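Local coordinates for CD8 alpha antigen (Sus scrofa, PDB 5EDX), which probably serves as a T-cell co-receptor that binds MHC class I molecules through a homodimer of immunoglobulin V-type domains, at residues Cys33-Gln38 and Phe77-His82. Numbering follows the deposited sequence.
Sequences CSWLYQ and FYLILH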
loop_
_atom_site.group_PDB
_atom_site.type_symbol
_atom_site.label_atom_id
_atom_site.label_comp_id
_atom_site.label_asym_id
_atom_site.label_seq_id
_atom_site.Cartn_x
_atom_site.Cartn_y
_atom_site.Cartn_z
ATOM N N CYS A 33 -4.884 -12.378 -2.675
ATOM C CA CYS A 33 -3.792 -11.460 -2.908
ATOM C C CYS A 33 -4.266 -10.321 -3.802
ATOM O O CYS A 33 -5.034 -10.538 -4.737
ATOM C CB CYS A 33 -2.638 -12.207 -3.573
ATOM S SG CYS A 33 -1.083 -11.311 -3.591
ATOM N N SER A 34 -3.829 -9.105 -3.498
ATOM C CA SER A 34 -4.153 -7.959 -4.333
ATOM C C SER A 34 -2.887 -7.448 -4.996
ATOM O O SER A 34 -1.862 -7.300 -4.342
ATOM C CB SER A 34 -4.770 -6.844 -3.493
ATOM O OG SER A 34 -6.021 -7.245 -2.970
ATOM N N TRP A 35 -2.960 -7.189 -6.293
ATOM C CA TRP A 35 -1.854 -6.554 -6.998
ATOM C C TRP A 35 -1.987 -5.037 -6.895
ATOM O O TRP A 35 -3.047 -4.483 -7.172
ATOM C CB TRP A 35 -1.837 -6.978 -8.467
ATOM C CG TRP A 35 -1.239 -8.331 -8.702
ATOM C CD1 TRP A 35 -1.910 -9.494 -8.956
ATOM C CD2 TRP A 35 0.153 -8.659 -8.695
ATOM N NE1 TRP A 35 -1.015 -10.530 -9.113
ATOM C CE2 TRP A 35 0.258 -10.042 -8.963
ATOM C CE3 TRP A 35 1.324 -7.920 -8.497
ATOM C CZ2 TRP A 35 1.485 -10.693 -9.034
ATOM C CZ3 TRP A 35 2.540 -8.565 -8.571
ATOM C CH2 TRP A 35 2.614 -9.942 -8.834
ATOM N N LEU A 36 -0.900 -4.389 -6.491
ATOM C CA LEU A 36 -0.832 -2.939 -6.361
ATOM C C LEU A 36 0.291 -2.408 -7.240
ATOM O O LEU A 36 1.201 -3.138 -7.619
ATOM C CB LEU A 36 -0.567 -2.540 -4.909
ATOM C CG LEU A 36 -1.535 -3.103 -3.867
ATOM C CD1 LEU A 36 -1.097 -2.682 -2.463
ATOM C CD2 LEU A 36 -2.962 -2.641 -4.155
ATOM N N TYR A 37 0.215 -1.125 -7.555
ATOM C CA TYR A 37 1.203 -0.480 -8.409
ATOM C C TYR A 37 1.551 0.882 -7.829
ATOM O O TYR A 37 0.684 1.570 -7.291
ATOM C CB TYR A 37 0.628 -0.329 -9.816
ATOM C CG TYR A 37 1.367 0.634 -10.722
ATOM C CD1 TYR A 37 2.557 0.270 -11.344
ATOM C CD2 TYR A 37 0.846 1.894 -10.985
ATOM C CE1 TYR A 37 3.227 1.168 -12.201
ATOM C CE2 TYR A 37 1.496 2.784 -11.826
ATOM C CZ TYR A 37 2.681 2.416 -12.433
ATOM O OH TYR A 37 3.314 3.315 -13.270
ATOM N N GLN A 38 2.820 1.265 -7.909
ATOM C CA GLN A 38 3.183 2.639 -7.572
ATOM C C GLN A 38 3.978 3.254 -8.710
ATOM O O GLN A 38 4.860 2.613 -9.276
ATOM C CB GLN A 38 3.968 2.723 -6.263
ATOM C CG GLN A 38 4.168 4.170 -5.804
ATOM C CD GLN A 38 5.007 4.296 -4.546
ATOM O OE1 GLN A 38 6.025 3.625 -4.400
ATOM N NE2 GLN A 38 4.594 5.181 -3.641
ATOM N N PHE A 77 0.352 -16.179 -7.475
ATOM C CA PHE A 77 -0.427 -15.115 -8.092
ATOM C C PHE A 77 0.414 -14.451 -9.178
ATOM O O PHE A 77 1.607 -14.221 -8.997
ATOM C CB PHE A 77 -0.864 -14.096 -7.037
ATOM C CG PHE A 77 -1.738 -14.682 -5.963
ATOM C CD1 PHE A 77 -1.179 -15.288 -4.846
ATOM C CD2 PHE A 77 -3.119 -14.653 -6.085
ATOM C CE1 PHE A 77 -1.989 -15.844 -3.860
ATOM C CE2 PHE A 77 -3.932 -15.191 -5.113
ATOM C CZ PHE A 77 -3.370 -15.794 -3.994
ATOM N N TYR A 78 -0.207 -14.158 -10.314
ATOM C CA TYR A 78 0.521 -13.616 -11.448
ATOM C C TYR A 78 -0.106 -12.328 -11.938
ATOM O O TYR A 78 -1.320 -12.151 -11.855
ATOM C CB TYR A 78 0.536 -14.622 -12.600
ATOM C CG TYR A 78 1.246 -15.909 -12.268
ATOM C CD1 TYR A 78 2.605 -16.052 -12.497
ATOM C CD2 TYR A 78 0.555 -16.980 -11.720
ATOM C CE1 TYR A 78 3.265 -17.239 -12.190
ATOM C CE2 TYR A 78 1.204 -18.172 -11.412
ATOM C CZ TYR A 78 2.557 -18.291 -11.651
ATOM O OH TYR A 78 3.203 -19.472 -11.341
ATOM N N LEU A 79 0.740 -11.440 -12.451
ATOM C CA LEU A 79 0.286 -10.239 -13.144
ATOM C C LEU A 79 0.954 -10.240 -14.505
ATOM O O LEU A 79 2.153 -10.487 -14.611
ATOM C CB LEU A 79 0.705 -8.986 -12.378
ATOM C CG LEU A 79 0.104 -7.677 -12.892
ATOM C CD1 LEU A 79 -1.362 -7.585 -12.511
ATOM C CD2 LEU A 79 0.868 -6.481 -12.351
ATOM N N ILE A 80 0.181 -9.968 -15.549
ATOM C CA ILE A 80 0.740 -9.952 -16.888
ATOM C C ILE A 80 0.552 -8.578 -17.508
ATOM O O ILE A 80 -0.566 -8.094 -17.623
ATOM C CB ILE A 80 0.081 -11.004 -17.793
ATOM C CG1 ILE A 80 0.366 -12.420 -17.273
ATOM C CG2 ILE A 80 0.596 -10.858 -19.220
ATOM C CD1 ILE A 80 -0.629 -12.905 -16.257
ATOM N N LEU A 81 1.657 -7.942 -17.875
ATOM C CA LEU A 81 1.609 -6.703 -18.637
ATOM C C LEU A 81 1.751 -7.141 -20.093
ATOM O O LEU A 81 2.843 -7.485 -20.544
ATOM C CB LEU A 81 2.753 -5.780 -18.226
ATOM C CG LEU A 81 2.960 -5.571 -16.720
ATOM C CD1 LEU A 81 4.192 -4.713 -16.465
ATOM C CD2 LEU A 81 1.728 -4.956 -16.066
ATOM N N HIS A 82 0.633 -7.159 -20.809
ATOM C CA HIS A 82 0.566 -7.823 -22.113
ATOM C C HIS A 82 1.319 -7.144 -23.241
ATOM O O HIS A 82 1.850 -7.814 -24.132
ATOM C CB HIS A 82 -0.893 -8.018 -22.520
ATOM C CG HIS A 82 -1.575 -9.122 -21.775
ATOM N ND1 HIS A 82 -2.376 -8.895 -20.679
ATOM C CD2 HIS A 82 -1.554 -10.462 -21.960
ATOM C CE1 HIS A 82 -2.832 -10.052 -20.224
ATOM N NE2 HIS A 82 -2.344 -11.017 -20.983
#
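Phe77 meets Cys33, and Leu79 meets Trp35, across the core of the immunoglobulin V-set beta-sandwich. Strands 33-38 and 76-81 belong to opposite sheets. The axes of the short strand segments 33-38 and 77-81 come within 8.6 Å, and their N-to-C directions differ by 30°. Phe77 turns its ring face to Cys33. Cys33 CB sits over the ring centre, 3.4 Å from the centroid of the Phe77 ring, a CH-pi contact. Cys33 SG lies over the same face but farther off, as a sulfur-aromatic contact. Cys33 and Phe77 both touch Cys22, and Cys33 and Trp35 both touch Cys94. The contact therefore packs around the Cys22-Cys94 disulfide that ties the two sheets together. The peptide link from Phe77 to Tyr78 borders the indole edge: Phe77 C and Tyr78 N lie in its plane, and Phe77 O is 3.5 Å from Trp35 CZ2. Tyr78 CB points away from strand 33-38, and its ring stacks with Tyr71. Leu79 covers one indole face. Its CG is anti to the backbone N (chi1 -171°). Leu79 CD1 comes to 3.9 Å from Trp35 CG. Leu79 CB makes a CH-pi contact, 3.7 Å from the centroid of the Trp35 six-membered ring and 15° off the normal.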